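Local atomic coordinates of Non-structural protein 5 (Modoc virus, PDB entry 2WA2), a protein that probably methylates the cap of viral RNA at guanine N7 and at the ribose 2'-O position, using S-adenosylmethionine as methyl donor. Residues A[36-42]-A[220-225]; A[194-198]-A[226-230]. The protein carries 4 engineered substitutions. All coordinates share one frame; numbering follows the deposited sequence.

Contact 1. Residues A[36-42]-A[220-225]; sequences YRRRFVV and PLSRNS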
# COMPACT_ATOMS: atom_id res chain seq x y z
N TYR A 36 -2.18 -17.26 -13.88
CA TYR A 36 -1.49 -17.30 -12.59
C TYR A 36 -2.00 -16.22 -11.62
O TYR A 36 -2.20 -16.46 -10.41
CB TYR A 36 0.04 -17.14 -12.77
CG TYR A 36 0.75 -16.90 -11.44
CD1 TYR A 36 0.73 -17.87 -10.46
CD2 TYR A 36 1.43 -15.71 -11.18
CE1 TYR A 36 1.36 -17.67 -9.25
CE2 TYR A 36 2.08 -15.50 -9.98
CZ TYR A 36 2.04 -16.48 -9.01
OH TYR A 36 2.65 -16.35 -7.81
N ARG A 37 -2.20 -15.02 -12.16
CA ARG A 37 -2.40 -13.86 -11.31
C ARG A 37 -3.69 -13.90 -10.49
O ARG A 37 -3.72 -13.31 -9.43
CB ARG A 37 -2.31 -12.57 -12.12
CG ARG A 37 -3.57 -12.23 -12.85
CD ARG A 37 -3.27 -11.40 -14.02
NE ARG A 37 -3.42 -9.98 -13.78
CZ ARG A 37 -4.34 -9.22 -14.37
NH1 ARG A 37 -5.22 -9.76 -15.22
NH2 ARG A 37 -4.38 -7.93 -14.12
N ARG A 38 -4.72 -14.58 -11.00
CA ARG A 38 -6.02 -14.74 -10.31
C ARG A 38 -6.19 -16.04 -9.53
O ARG A 38 -7.22 -16.22 -8.87
CB ARG A 38 -7.17 -14.65 -11.34
CG ARG A 38 -6.98 -15.59 -12.52
CD ARG A 38 -8.27 -16.19 -13.10
NE ARG A 38 -7.94 -17.47 -13.76
CZ ARG A 38 -7.90 -17.67 -15.08
NH1 ARG A 38 -8.22 -16.69 -15.93
NH2 ARG A 38 -7.56 -18.87 -15.57
N ARG A 39 -5.23 -16.96 -9.61
CA ARG A 39 -5.33 -18.27 -8.97
C ARG A 39 -5.49 -18.17 -7.45
O ARG A 39 -4.59 -17.72 -6.75
CB ARG A 39 -4.12 -19.13 -9.35
CG ARG A 39 -4.33 -20.64 -9.28
CD ARG A 39 -3.11 -21.38 -9.87
NE ARG A 39 -3.05 -21.25 -11.34
CZ ARG A 39 -1.93 -21.28 -12.07
NH1 ARG A 39 -0.73 -21.44 -11.49
NH2 ARG A 39 -1.99 -21.15 -13.40
N PHE A 40 -6.66 -18.59 -6.96
CA PHE A 40 -7.02 -18.54 -5.53
C PHE A 40 -7.11 -17.13 -4.91
O PHE A 40 -7.03 -16.99 -3.68
CB PHE A 40 -6.04 -19.35 -4.68
CG PHE A 40 -6.08 -20.82 -4.93
CD1 PHE A 40 -7.05 -21.61 -4.33
CD2 PHE A 40 -5.11 -21.42 -5.73
CE1 PHE A 40 -7.07 -23.00 -4.54
CE2 PHE A 40 -5.11 -22.80 -5.95
CZ PHE A 40 -6.10 -23.58 -5.36
N VAL A 41 -7.25 -16.12 -5.75
CA VAL A 41 -7.32 -14.74 -5.29
C VAL A 41 -8.79 -14.42 -4.96
O VAL A 41 -9.67 -14.75 -5.75
CB VAL A 41 -6.72 -13.77 -6.37
CG1 VAL A 41 -6.91 -12.30 -5.99
CG2 VAL A 41 -5.24 -14.08 -6.59
N VAL A 42 -9.04 -13.81 -3.79
CA VAL A 42 -10.39 -13.38 -3.43
C VAL A 42 -10.86 -12.38 -4.48
O VAL A 42 -10.18 -11.38 -4.74
CB VAL A 42 -10.47 -12.76 -2.00
CG1 VAL A 42 -11.93 -12.38 -1.64
CG2 VAL A 42 -9.89 -13.71 -0.94
N PRO A 220 -5.54 -10.75 0.85
CA PRO A 220 -5.80 -11.90 -0.04
C PRO A 220 -6.45 -11.54 -1.36
O PRO A 220 -6.46 -12.35 -2.30
CB PRO A 220 -6.72 -12.81 0.80
CG PRO A 220 -7.32 -11.91 1.82
CD PRO A 220 -6.28 -10.86 2.13
N LEU A 221 -7.01 -10.33 -1.43
CA LEU A 221 -7.49 -9.72 -2.67
C LEU A 221 -6.37 -9.29 -3.63
O LEU A 221 -6.63 -9.06 -4.81
CB LEU A 221 -8.37 -8.51 -2.36
CG LEU A 221 -9.70 -8.79 -1.66
CD1 LEU A 221 -10.26 -7.52 -1.07
CD2 LEU A 221 -10.67 -9.27 -2.67
N SER A 222 -5.15 -9.11 -3.12
CA SER A 222 -4.04 -8.78 -4.03
C SER A 222 -3.82 -9.92 -5.01
O SER A 222 -3.89 -11.09 -4.63
CB SER A 222 -2.74 -8.53 -3.27
OG SER A 222 -2.81 -7.35 -2.51
N ARG A 223 -3.49 -9.57 -6.26
CA ARG A 223 -3.24 -10.58 -7.30
C ARG A 223 -1.89 -11.26 -7.09
O ARG A 223 -0.97 -10.71 -6.47
CB ARG A 223 -3.29 -9.96 -8.68
CG ARG A 223 -4.67 -9.41 -9.08
CD ARG A 223 -4.62 -9.13 -10.58
NE ARG A 223 -5.81 -8.46 -11.08
CZ ARG A 223 -5.83 -7.20 -11.50
NH1 ARG A 223 -4.72 -6.46 -11.49
NH2 ARG A 223 -6.97 -6.68 -11.94
N ASN A 224 -1.75 -12.47 -7.62
CA ASN A 224 -0.51 -13.21 -7.39
C ASN A 224 0.67 -12.60 -8.14
O ASN A 224 1.82 -12.88 -7.82
CB ASN A 224 -0.65 -14.67 -7.80
CG ASN A 224 -1.72 -15.42 -6.98
OD1 ASN A 224 -1.87 -15.21 -5.77
ND2 ASN A 224 -2.44 -16.32 -7.65
N SER A 225 0.36 -11.74 -9.12
CA SER A 225 1.39 -11.03 -9.91
C SER A 225 2.00 -9.82 -9.21
O SER A 225 2.84 -9.11 -9.79
CB SER A 225 0.74 -10.58 -11.24
OG SER A 225 -0.49 -9.95 -10.92
O HOH W 1 -5.34 -14.88 -2.09
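The last part of helix 30-38 and the type II beta turn Arg38 to Val41 close around Asn224 in the loop between the last two strands of this FtsJ-like methyltransferase domain. One amide can bind a helix end to the turn beyond it: Asn224 ND2 gives one hydrogen to Tyr36 O at 2.8 Å and the other to Arg39 O at 2.7 Å, both acceptor oxygens close to the plane of the amide. The Tyr36 carbonyl also accepts from Arg39 N, so two donors grip it, while Asn224 OD1 is held by Arg253 of helix 239-254. With CG placed beside the backbone N (chi1 -62°), the amide reaches these carbonyls. Asn224 CB sits over a face of the Tyr36 ring in a CH-pi contact, 3.8 Å from its centroid. The Asn224 backbone N adds a bond to Arg37 O. Nearby, Arg37 and Arg223 run side by side, their guanidinium planes 38° apart and Arg37 NH2 over the face of the other group; Arg66 brings a third like charge close to Arg223. A water donates to both Phe40 O and Pro220 O, and Val42 N makes a weak 3.3 Å bond to the same Pro220 O.

Contact 2. Residues A[194-198]-A[226-230]; sequences LNPYS and THEMY
Leu194 and Glu228 bring the two backbones to a CA-CA distance of 4.4 Å, where segments 194-198 and 226-230 run at 81° to each other and a water bridges them, donating to Leu194 O and accepting from His227 N. Apart from this water, the segments meet by van der Waals packing alone. Pro196 lays the CG corner of its ring 3.5 Å from His227 ND1 and 3.7 Å from Met229 SD, while its CD meets His227 O at 3.3 Å. Tyr197 packs on the same histidine: its CD2 stands over the centre of the imidazole face, the two rings inclined at 57°. The phenol swings back between its own N and carbonyl carbon (chi1 53°), which leaves Asn195 OD1 over the centre of one face of its ring. Buried His227 ND1 has no polar partner in the model, whereas NE2 bonds Ser247 of helix 239-254. Asn195 OD1 accepts from Ser198 N at 3.1 Å in an Asx motif leading into helix 199-212. Glu228 forms salt bridges with Lys70 and Lys192, its OE2 also bonding Ser222 OG, and Tyr230 OH bonds Asp155; Lys70, Asp155, Lys192 and Glu228 are probably the Lys-Asp-Lys-Glu tetrad of FtsJ-like 2'-O-methyltransferases.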
# COMPACT_ATOMS: atom_id res chain seq x y z
N LEU A 194 5.47 -2.09 -2.01
CA LEU A 194 5.40 -2.78 -3.31
C LEU A 194 6.31 -4.00 -3.34
O LEU A 194 5.91 -5.06 -3.80
CB LEU A 194 5.86 -1.81 -4.41
CG LEU A 194 5.99 -2.44 -5.81
CD1 LEU A 194 4.62 -2.91 -6.28
CD2 LEU A 194 6.61 -1.36 -6.74
N ASN A 195 7.55 -3.82 -2.89
CA ASN A 195 8.52 -4.92 -2.83
C ASN A 195 8.97 -5.04 -1.39
O ASN A 195 9.89 -4.30 -0.98
CB ASN A 195 9.73 -4.62 -3.73
CG ASN A 195 10.87 -5.63 -3.58
OD1 ASN A 195 10.90 -6.45 -2.65
ND2 ASN A 195 11.82 -5.59 -4.52
N PRO A 196 8.33 -5.93 -0.61
CA PRO A 196 8.67 -6.10 0.79
C PRO A 196 9.76 -7.13 1.07
O PRO A 196 10.15 -7.26 2.22
CB PRO A 196 7.35 -6.61 1.39
CG PRO A 196 6.79 -7.47 0.31
CD PRO A 196 7.18 -6.78 -1.00
N TYR A 197 10.24 -7.85 0.05
CA TYR A 197 11.25 -8.91 0.29
C TYR A 197 12.70 -8.48 0.10
O TYR A 197 13.62 -9.19 0.50
CB TYR A 197 10.97 -10.15 -0.57
CG TYR A 197 10.84 -9.83 -2.03
CD1 TYR A 197 11.95 -9.75 -2.86
CD2 TYR A 197 9.58 -9.63 -2.59
CE1 TYR A 197 11.82 -9.46 -4.21
CE2 TYR A 197 9.43 -9.35 -3.92
CZ TYR A 197 10.54 -9.25 -4.71
OH TYR A 197 10.37 -8.94 -6.04
N SER A 198 12.90 -7.31 -0.48
CA SER A 198 14.24 -6.77 -0.65
C SER A 198 14.87 -6.55 0.74
O SER A 198 14.20 -6.07 1.67
CB SER A 198 14.13 -5.47 -1.45
OG SER A 198 15.19 -4.60 -1.17
N THR A 226 1.58 -9.56 -7.96
CA THR A 226 2.26 -8.54 -7.15
C THR A 226 2.55 -9.12 -5.77
O THR A 226 1.70 -9.82 -5.24
CB THR A 226 1.43 -7.24 -7.01
OG1 THR A 226 2.09 -6.37 -6.10
CG2 THR A 226 -0.02 -7.52 -6.51
N HIS A 227 3.71 -8.80 -5.22
CA HIS A 227 4.09 -9.21 -3.87
C HIS A 227 3.74 -8.09 -2.88
O HIS A 227 4.22 -8.13 -1.74
CB HIS A 227 5.59 -9.48 -3.84
CG HIS A 227 6.02 -10.50 -2.84
ND1 HIS A 227 5.84 -10.35 -1.48
CD2 HIS A 227 6.70 -11.67 -3.00
CE1 HIS A 227 6.36 -11.39 -0.84
NE2 HIS A 227 6.90 -12.20 -1.75
N GLU A 228 2.90 -7.13 -3.30
CA GLU A 228 2.54 -5.97 -2.43
C GLU A 228 2.03 -6.43 -1.07
O GLU A 228 1.24 -7.37 -0.96
CB GLU A 228 1.49 -5.03 -3.07
CG GLU A 228 0.11 -5.69 -3.18
CD GLU A 228 -0.85 -4.96 -4.09
OE1 GLU A 228 -0.41 -4.01 -4.77
OE2 GLU A 228 -2.05 -5.34 -4.13
N MET A 229 2.53 -5.77 -0.04
CA MET A 229 1.99 -5.95 1.31
C MET A 229 1.75 -4.57 1.93
O MET A 229 2.16 -3.53 1.37
CB MET A 229 2.94 -6.82 2.13
CG MET A 229 3.01 -8.25 1.58
SD MET A 229 4.27 -9.27 2.38
CE MET A 229 3.55 -9.48 4.04
N TYR A 230 1.05 -4.52 3.06
CA TYR A 230 0.61 -3.25 3.62
C TYR A 230 1.14 -3.05 5.02
O TYR A 230 0.93 -3.89 5.88
CB TYR A 230 -0.90 -3.07 3.55
CG TYR A 230 -1.31 -2.79 2.12
CD1 TYR A 230 -1.40 -1.47 1.66
CD2 TYR A 230 -1.55 -3.83 1.23
CE1 TYR A 230 -1.75 -1.19 0.34
CE2 TYR A 230 -1.90 -3.55 -0.12
CZ TYR A 230 -1.99 -2.23 -0.54
OH TYR A 230 -2.29 -1.94 -1.86
O HOH W 2 5.69 -6.84 -5.92

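Overall arrangement
From the N terminus, the chain passes through helices 14-27 and 30-38 into 36-42, the first half of contact 1, whose partner comes only after most of the sheet has been built. Strand 188-193 then leads to 194-198, the opening half of contact 2. Helix 199-212 and strand 215-217 follow before 220-225 closes the long loop of contact 1; directly afterwards, 226-230 closes the shorter loop of contact 2. The segments therefore alternate, and the two closures cross instead of nesting. Their centres are 14 Å apart, joined by a probable hydrogen bond of 2.7 Å between Ser222 OG and Glu228 OE2. Contact 1 ties the N-terminal helices to the Rossmann-like domain; contact 2 joins the loop after strand 188-193 to the start of strand 229-232.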